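Local coordinates for protein C-glycoside 3-oxidase (Microbacterium trichothecenolyticum, PDB 7DVE) that oxidises the C3 hydroxyl of the sugar in C-glycosides such as isoorientin and mangiferin, using bound FAD and releasing hydrogen peroxide, at residues 436-439 / 440-443; 465-468 / 469-472. One frame throughout, in Å; residues are numbered along the deposited sequence.

Interaction 1 (436-439 / 440-443). With FAD (flavin-adenine dinucleotide), chain C.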
ATOM      1  N   VAL A 436     -17.609   6.834 -10.179  1.00 49.22           N
ATOM      2  CA  VAL A 436     -17.278   5.743  -9.258  1.00 51.97           C
ATOM      3  C   VAL A 436     -16.334   4.783  -9.989  1.00 51.53           C
ATOM      4  O   VAL A 436     -16.737   4.123 -10.943  1.00 49.79           O
ATOM      5  CB  VAL A 436     -18.535   5.007  -8.756  1.00 52.45           C
ATOM      6  CG1 VAL A 436     -18.146   3.942  -7.708  1.00 46.90           C
ATOM      7  CG2 VAL A 436     -19.547   5.982  -8.144  1.00 50.97           C
ATOM      8  N   MET A 437     -15.079   4.688  -9.530  1.00 51.42           N
ATOM      9  CA  MET A 437     -14.089   3.825 -10.173  1.00 50.02           C
ATOM     10  C   MET A 437     -14.508   2.353 -10.063  1.00 47.68           C
ATOM     11  O   MET A 437     -15.270   1.991  -9.182  1.00 48.73           O
ATOM     12  CB  MET A 437     -12.725   4.015  -9.514  1.00 49.33           C
ATOM     13  CG  MET A 437     -12.043   5.363  -9.775  1.00 50.99           C
ATOM     14  SD  MET A 437     -11.835   5.718 -11.505  1.00 53.84           S
ATOM     15  CE  MET A 437     -10.671   4.435 -11.969  1.00 50.74           C
ATOM     16  N   PRO A 438     -14.031   1.478 -10.945  1.00 49.66           N
ATOM     17  CA  PRO A 438     -14.361   0.054 -10.792  1.00 46.50           C
ATOM     18  C   PRO A 438     -13.722  -0.531  -9.536  1.00 48.42           C
ATOM     19  O   PRO A 438     -12.607  -0.167  -9.142  1.00 46.21           O
ATOM     20  CB  PRO A 438     -13.798  -0.609 -12.059  1.00 46.06           C
ATOM     21  CG  PRO A 438     -13.032   0.431 -12.789  1.00 49.74           C
ATOM     22  CD  PRO A 438     -13.322   1.787 -12.196  1.00 47.43           C
ATOM     23  N   LEU A 439     -14.433  -1.477  -8.921  1.00 44.30           N
ATOM     24  CA  LEU A 439     -13.987  -2.024  -7.652  1.00 49.62           C
ATOM     25  C   LEU A 439     -12.593  -2.615  -7.787  1.00 49.99           C
ATOM     26  O   LEU A 439     -12.253  -3.221  -8.808  1.00 48.99           O
ATOM     27  CB  LEU A 439     -14.972  -3.072  -7.142  1.00 49.63           C
ATOM     28  CG  LEU A 439     -16.351  -2.444  -6.927  1.00 52.90           C
ATOM     29  CD1 LEU A 439     -17.394  -3.485  -6.526  1.00 53.16           C
ATOM     30  CD2 LEU A 439     -16.280  -1.324  -5.905  1.00 46.01           C
ATOM     31  N   GLY A 440     -11.778  -2.408  -6.749  1.00 47.24           N
ATOM     32  CA  GLY A 440     -10.370  -2.717  -6.806  1.00 47.10           C
ATOM     33  C   GLY A 440      -9.504  -1.549  -7.212  1.00 47.49           C
ATOM     34  O   GLY A 440      -8.284  -1.594  -7.002  1.00 49.97           O
ATOM     35  N   ALA A 441     -10.097  -0.493  -7.770  1.00 46.01           N
ATOM     36  CA  ALA A 441      -9.310   0.625  -8.257  1.00 47.48           C
ATOM     37  C   ALA A 441      -8.526   1.321  -7.152  1.00 49.39           C
ATOM     38  O   ALA A 441      -7.496   1.913  -7.446  1.00 48.68           O
ATOM     39  CB  ALA A 441     -10.211   1.632  -8.957  1.00 47.29           C
ATOM     40  N   SER A 442      -8.975   1.255  -5.889  1.00 48.40           N
ATOM     41  CA  SER A 442      -8.256   1.951  -4.823  1.00 50.80           C
ATOM     42  C   SER A 442      -6.877   1.353  -4.556  1.00 48.40           C
ATOM     43  O   SER A 442      -6.026   2.039  -3.989  1.00 46.22           O
ATOM     44  CB  SER A 442      -9.073   1.946  -3.514  1.00 49.01           C
ATOM     45  OG  SER A 442      -9.034   0.680  -2.872  1.00 46.77           O
ATOM     46  N   LEU A 443      -6.643   0.102  -4.963  1.00 48.00           N
ATOM     47  CA  LEU A 443      -5.427  -0.652  -4.668  1.00 46.63           C
ATOM     48  C   LEU A 443      -5.150  -0.749  -3.179  1.00 47.78           C
ATOM     49  O   LEU A 443      -4.018  -1.023  -2.786  1.00 49.64           O
ATOM     50  CB  LEU A 443      -4.208  -0.072  -5.371  1.00 47.98           C
ATOM     51  CG  LEU A 443      -4.422   0.356  -6.818  1.00 50.93           C
ATOM     52  CD1 LEU A 443      -3.374   1.398  -7.150  1.00 49.35           C
ATOM     53  CD2 LEU A 443      -4.343  -0.833  -7.749  1.00 46.88           C
TER
HETATM   54  PA  FAD C 801       3.433  -4.556  -2.022  1.00 52.71           P
HETATM   55  O1A FAD C 801       2.572  -5.167  -3.064  1.00 53.98           O
HETATM   56  O2A FAD C 801       3.692  -3.099  -2.071  1.00 51.84           O
HETATM   57  O5B FAD C 801       4.791  -5.419  -2.132  1.00 55.82           O
HETATM   58  C5B FAD C 801       4.721  -6.844  -2.028  1.00 52.77           C
HETATM   59  C4B FAD C 801       5.870  -7.470  -2.776  1.00 54.23           C
HETATM   60  O4B FAD C 801       5.747  -8.905  -2.547  1.00 55.29           O
HETATM   61  C3B FAD C 801       5.711  -7.279  -4.299  1.00 56.76           C
HETATM   62  O3B FAD C 801       6.938  -6.725  -4.812  1.00 55.53           O
HETATM   63  C2B FAD C 801       5.528  -8.729  -4.771  1.00 54.00           C
HETATM   64  O2B FAD C 801       6.159  -8.962  -6.033  1.00 53.14           O
HETATM   65  C1B FAD C 801       6.270  -9.521  -3.714  1.00 56.53           C
HETATM   66  N9A FAD C 801       5.838 -10.965  -3.721  1.00 58.82           N
HETATM   67  C8A FAD C 801       4.541 -11.312  -3.667  1.00 57.00           C
HETATM   68  N7A FAD C 801       4.459 -12.647  -3.678  1.00 58.51           N
HETATM   69  C5A FAD C 801       5.698 -13.139  -3.747  1.00 61.01           C
HETATM   70  C6A FAD C 801       6.148 -14.402  -3.766  1.00 63.10           C
HETATM   71  N6A FAD C 801       5.220 -15.358  -3.726  1.00 63.88           N
HETATM   72  N1A FAD C 801       7.460 -14.700  -3.821  1.00 63.15           N
HETATM   73  C2A FAD C 801       8.370 -13.642  -3.859  1.00 63.43           C
HETATM   74  N3A FAD C 801       7.878 -12.324  -3.823  1.00 60.31           N
HETATM   75  C4A FAD C 801       6.554 -12.100  -3.768  1.00 60.47           C
HETATM   76  N1  FAD C 801      -1.008   3.596  -0.788  1.00 46.90           N
HETATM   77  C2  FAD C 801      -1.113   4.580   0.180  1.00 48.94           C
HETATM   78  O2  FAD C 801      -1.095   4.232   1.355  1.00 47.44           O
HETATM   79  N3  FAD C 801      -1.251   5.927  -0.191  1.00 49.43           N
HETATM   80  C4  FAD C 801      -1.231   6.288  -1.557  1.00 46.34           C
HETATM   81  O4  FAD C 801      -1.329   7.479  -1.870  1.00 44.99           O
HETATM   82  C4X FAD C 801      -1.124   5.287  -2.516  1.00 47.60           C
HETATM   83  N5  FAD C 801      -1.157   5.556  -3.844  1.00 48.00           N
HETATM   84  C5X FAD C 801      -0.909   4.559  -4.743  1.00 47.91           C
HETATM   85  C6  FAD C 801      -0.798   4.839  -6.118  1.00 46.89           C
HETATM   86  C7  FAD C 801      -0.489   3.854  -7.050  1.00 47.81           C
HETATM   87  C7M FAD C 801      -0.364   4.197  -8.555  1.00 47.59           C
HETATM   88  C8  FAD C 801      -0.292   2.542  -6.613  1.00 47.10           C
HETATM   89  C8M FAD C 801       0.046   1.440  -7.634  1.00 46.92           C
HETATM   90  C9  FAD C 801      -0.409   2.250  -5.247  1.00 48.01           C
HETATM   91  C9A FAD C 801      -0.724   3.247  -4.305  1.00 46.91           C
HETATM   92  N10 FAD C 801      -0.857   2.966  -2.989  1.00 48.35           N
HETATM   93  C10 FAD C 801      -1.009   3.955  -2.106  1.00 47.89           C
HETATM   94  C1' FAD C 801      -0.810   1.578  -2.449  1.00 47.91           C
HETATM   95  C2' FAD C 801       0.549   1.140  -1.887  1.00 49.69           C
HETATM   96  O2' FAD C 801       1.481   1.049  -2.977  1.00 49.02           O
HETATM   97  C3' FAD C 801       0.410  -0.216  -1.118  1.00 48.66           C
HETATM   98  O3' FAD C 801      -0.499  -0.061  -0.018  1.00 49.14           O
HETATM   99  C4' FAD C 801       1.745  -0.650  -0.509  1.00 50.60           C
HETATM  100  O4' FAD C 801       2.719  -0.766  -1.535  1.00 49.37           O
HETATM  101  C5' FAD C 801       1.594  -2.025   0.197  1.00 52.64           C
HETATM  102  O5' FAD C 801       2.888  -2.538   0.576  1.00 52.08           O
HETATM  103  P   FAD C 801       3.197  -4.109   0.805  1.00 53.84           P
HETATM  104  O1P FAD C 801       4.655  -4.377   0.949  1.00 54.13           O
HETATM  105  O2P FAD C 801       2.274  -4.532   1.879  1.00 54.87           O
HETATM  106  O3P FAD C 801       2.856  -4.903  -0.563  1.00 54.12           O
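Ala441 points its methyl back at the chain just before it, where CB lies 3.5 Å from Met437 CB and CE of the same methionine approaches the methyl a second time. That return follows from bends at chi2 and chi3 (-56° and -66°), which fold the thioether round beside Ala441. The backbone closes the turn through Ala441 N, which donates to Pro438 O at 2.9 Å, in the carbonyl plane. Pro438 to Ala441 is thus a type II beta turn with Gly440 third; phi there is 93°, and a CB would run into Leu439 O. A type I turn, Gly440 to Leu443, overlaps it by two residues, with Leu443 N bonding to Gly440 O at 3.1 Å, and the two overlapping turns carry the chain from strand 427-436 to the flavin of this GMC oxidoreductase. There Leu443 sets CD1 over the face of the isoalloxazine's dimethylbenzene ring, 3.3 Å from C8 of FAD. Further out, Asp297 grips this double turn at two points, OD2 taking Gly440 N and OD1 bonded to Ser442 OG. Ser442 OG is also bonded to the backbone N of His444, the inferred proton acceptor, while Arg94 holds Ala441 O.

Interaction 2 (465-468 / 469-472)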
ATOM      1  N   SER A 465       1.293  -9.768  14.913  1.00 65.31           N
ATOM      2  CA  SER A 465       1.259 -10.214  13.523  1.00 68.18           C
ATOM      3  C   SER A 465       1.677 -11.670  13.342  1.00 67.84           C
ATOM      4  O   SER A 465       1.957 -12.089  12.207  1.00 67.22           O
ATOM      5  CB  SER A 465       2.129  -9.316  12.634  1.00 63.81           C
ATOM      6  OG  SER A 465       1.631  -7.988  12.635  1.00 65.26           O
ATOM      7  N   GLU A 466       1.724 -12.455  14.410  1.00 65.65           N
ATOM      8  CA  GLU A 466       2.082 -13.863  14.313  1.00 70.78           C
ATOM      9  C   GLU A 466       0.825 -14.704  14.098  1.00 70.49           C
ATOM     10  O   GLU A 466      -0.151 -14.550  14.835  1.00 70.38           O
ATOM     11  CB  GLU A 466       2.804 -14.300  15.581  1.00 69.66           C
ATOM     12  CG  GLU A 466       3.564 -15.593  15.472  1.00 70.29           C
ATOM     13  CD  GLU A 466       4.309 -15.910  16.761  1.00 72.36           C
ATOM     14  OE1 GLU A 466       4.131 -15.164  17.753  1.00 72.36           O
ATOM     15  OE2 GLU A 466       5.065 -16.905  16.774  1.00 74.26           O
ATOM     16  N   VAL A 467       0.845 -15.591  13.101  1.00 69.46           N
ATOM     17  CA  VAL A 467      -0.387 -16.269  12.705  1.00 72.27           C
ATOM     18  C   VAL A 467      -0.715 -17.380  13.700  1.00 73.09           C
ATOM     19  O   VAL A 467       0.156 -18.159  14.115  1.00 73.21           O
ATOM     20  CB  VAL A 467      -0.313 -16.792  11.251  1.00 74.20           C
ATOM     21  CG1 VAL A 467       0.341 -15.767  10.297  1.00 66.26           C
ATOM     22  CG2 VAL A 467       0.348 -18.148  11.148  1.00 74.23           C
ATOM     23  N   TRP A 468      -1.977 -17.420  14.121  1.00 72.93           N
ATOM     24  CA  TRP A 468      -2.454 -18.442  15.045  1.00 75.64           C
ATOM     25  C   TRP A 468      -2.158 -19.840  14.522  1.00 77.50           C
ATOM     26  O   TRP A 468      -2.552 -20.194  13.409  1.00 79.17           O
ATOM     27  CB  TRP A 468      -3.960 -18.291  15.247  1.00 75.19           C
ATOM     28  CG  TRP A 468      -4.405 -16.923  15.665  1.00 73.92           C
ATOM     29  CD1 TRP A 468      -5.198 -16.065  14.957  1.00 69.85           C
ATOM     30  CD2 TRP A 468      -4.106 -16.265  16.905  1.00 73.85           C
ATOM     31  NE1 TRP A 468      -5.414 -14.916  15.679  1.00 69.72           N
ATOM     32  CE2 TRP A 468      -4.747 -15.011  16.876  1.00 71.77           C
ATOM     33  CE3 TRP A 468      -3.362 -16.617  18.039  1.00 75.57           C
ATOM     34  CZ2 TRP A 468      -4.667 -14.102  17.942  1.00 72.90           C
ATOM     35  CZ3 TRP A 468      -3.270 -15.702  19.099  1.00 74.82           C
ATOM     36  CH2 TRP A 468      -3.927 -14.467  19.042  1.00 72.38           C
ATOM     37  N   GLY A 469      -1.482 -20.649  15.336  1.00 77.98           N
ATOM     38  CA  GLY A 469      -1.259 -22.034  14.988  1.00 79.41           C
ATOM     39  C   GLY A 469      -0.000 -22.316  14.200  1.00 81.07           C
ATOM     40  O   GLY A 469       0.383 -23.489  14.072  1.00 85.80           O
ATOM     41  N   ALA A 470       0.653 -21.287  13.654  1.00 79.81           N
ATOM     42  CA  ALA A 470       1.962 -21.413  13.021  1.00 78.69           C
ATOM     43  C   ALA A 470       2.902 -20.424  13.698  1.00 79.02           C
ATOM     44  O   ALA A 470       3.183 -19.342  13.159  1.00 77.68           O
ATOM     45  CB  ALA A 470       1.889 -21.178  11.515  1.00 76.44           C
ATOM     46  N   PRO A 471       3.399 -20.757  14.885  1.00 79.94           N
ATOM     47  CA  PRO A 471       4.333 -19.855  15.569  1.00 79.01           C
ATOM     48  C   PRO A 471       5.587 -19.650  14.733  1.00 80.75           C
ATOM     49  O   PRO A 471       6.046 -20.556  14.034  1.00 83.80           O
ATOM     50  CB  PRO A 471       4.642 -20.571  16.889  1.00 80.31           C
ATOM     51  CG  PRO A 471       3.854 -21.819  16.905  1.00 80.74           C
ATOM     52  CD  PRO A 471       3.150 -22.011  15.614  1.00 80.67           C
ATOM     53  N   GLY A 472       6.124 -18.433  14.789  1.00 77.60           N
ATOM     54  CA  GLY A 472       7.246 -18.066  13.959  1.00 77.48           C
ATOM     55  C   GLY A 472       6.886 -17.627  12.558  1.00 75.83           C
ATOM     56  O   GLY A 472       7.746 -17.080  11.856  1.00 73.47           O
TER
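Glu466 swings CG out to the side opposite its own amide nitrogen (chi1 -164°) and keeps the chain extended beyond it (chi2 177°), which carries the carboxylate across the turn to the amide of Gly472. OE2 accepts from Gly472 N at 2.7 Å in a nearly straight bond (166°), using the anti lone pair, the one directed away from OE1. The same oxygen lies 3.3 Å from Pro471 CA, with the proline ring's CB a little farther off. Closer to the bend, Val467 CG2 meets Ala470 CB at 3.4 Å, an apolar contact between the turn's two end residues. Their backbones are joined by Ala470 N donating to Val467 O at 3.2 Å, the donor standing above the carbonyl plane. Val467 to Ala470 is a type II beta turn with Gly469 in third place, where a CB would collide with Trp468 O; it reverses the loop just before strand 473-475, an edge strand of the parallel sheet in the FAD-binding part of the fold, so that Ser465 and Val467 bond backbone to backbone with Val475 and Leu473. Replacing Glu466 with an alanine would probably leave the Gly472 amide without its carboxylate mate, and the Ala470-to-Val467 backbone bond to span the bend alone. The indole of Trp468 lies against Asp455 and Ser462, with NE1 hydrogen-bonded to Ser459 OG.

In the fold
Both interactions belong to the long connection between strand 427-436 and strand 473-475 of this GMC oxidoreductase, and they follow in series along the chain. Interaction 1 comes as the chain leaves strand 427-436, a member of the large antiparallel sheet, and reaches the isoalloxazine end of FAD. Interaction 2 comes just before strand 473-475 at the edge of the parallel, Rossmann-type sheet. The centres of interaction 1 and interaction 2 are about 32 Å apart, and the nearest atoms of interactions 1 and 2 are about 18 Å apart. The connection thus leads from the antiparallel sheet past the flavin and the inferred proton acceptor to the nucleotide-binding sheet, with interaction 2 away from the cofactor and active sites.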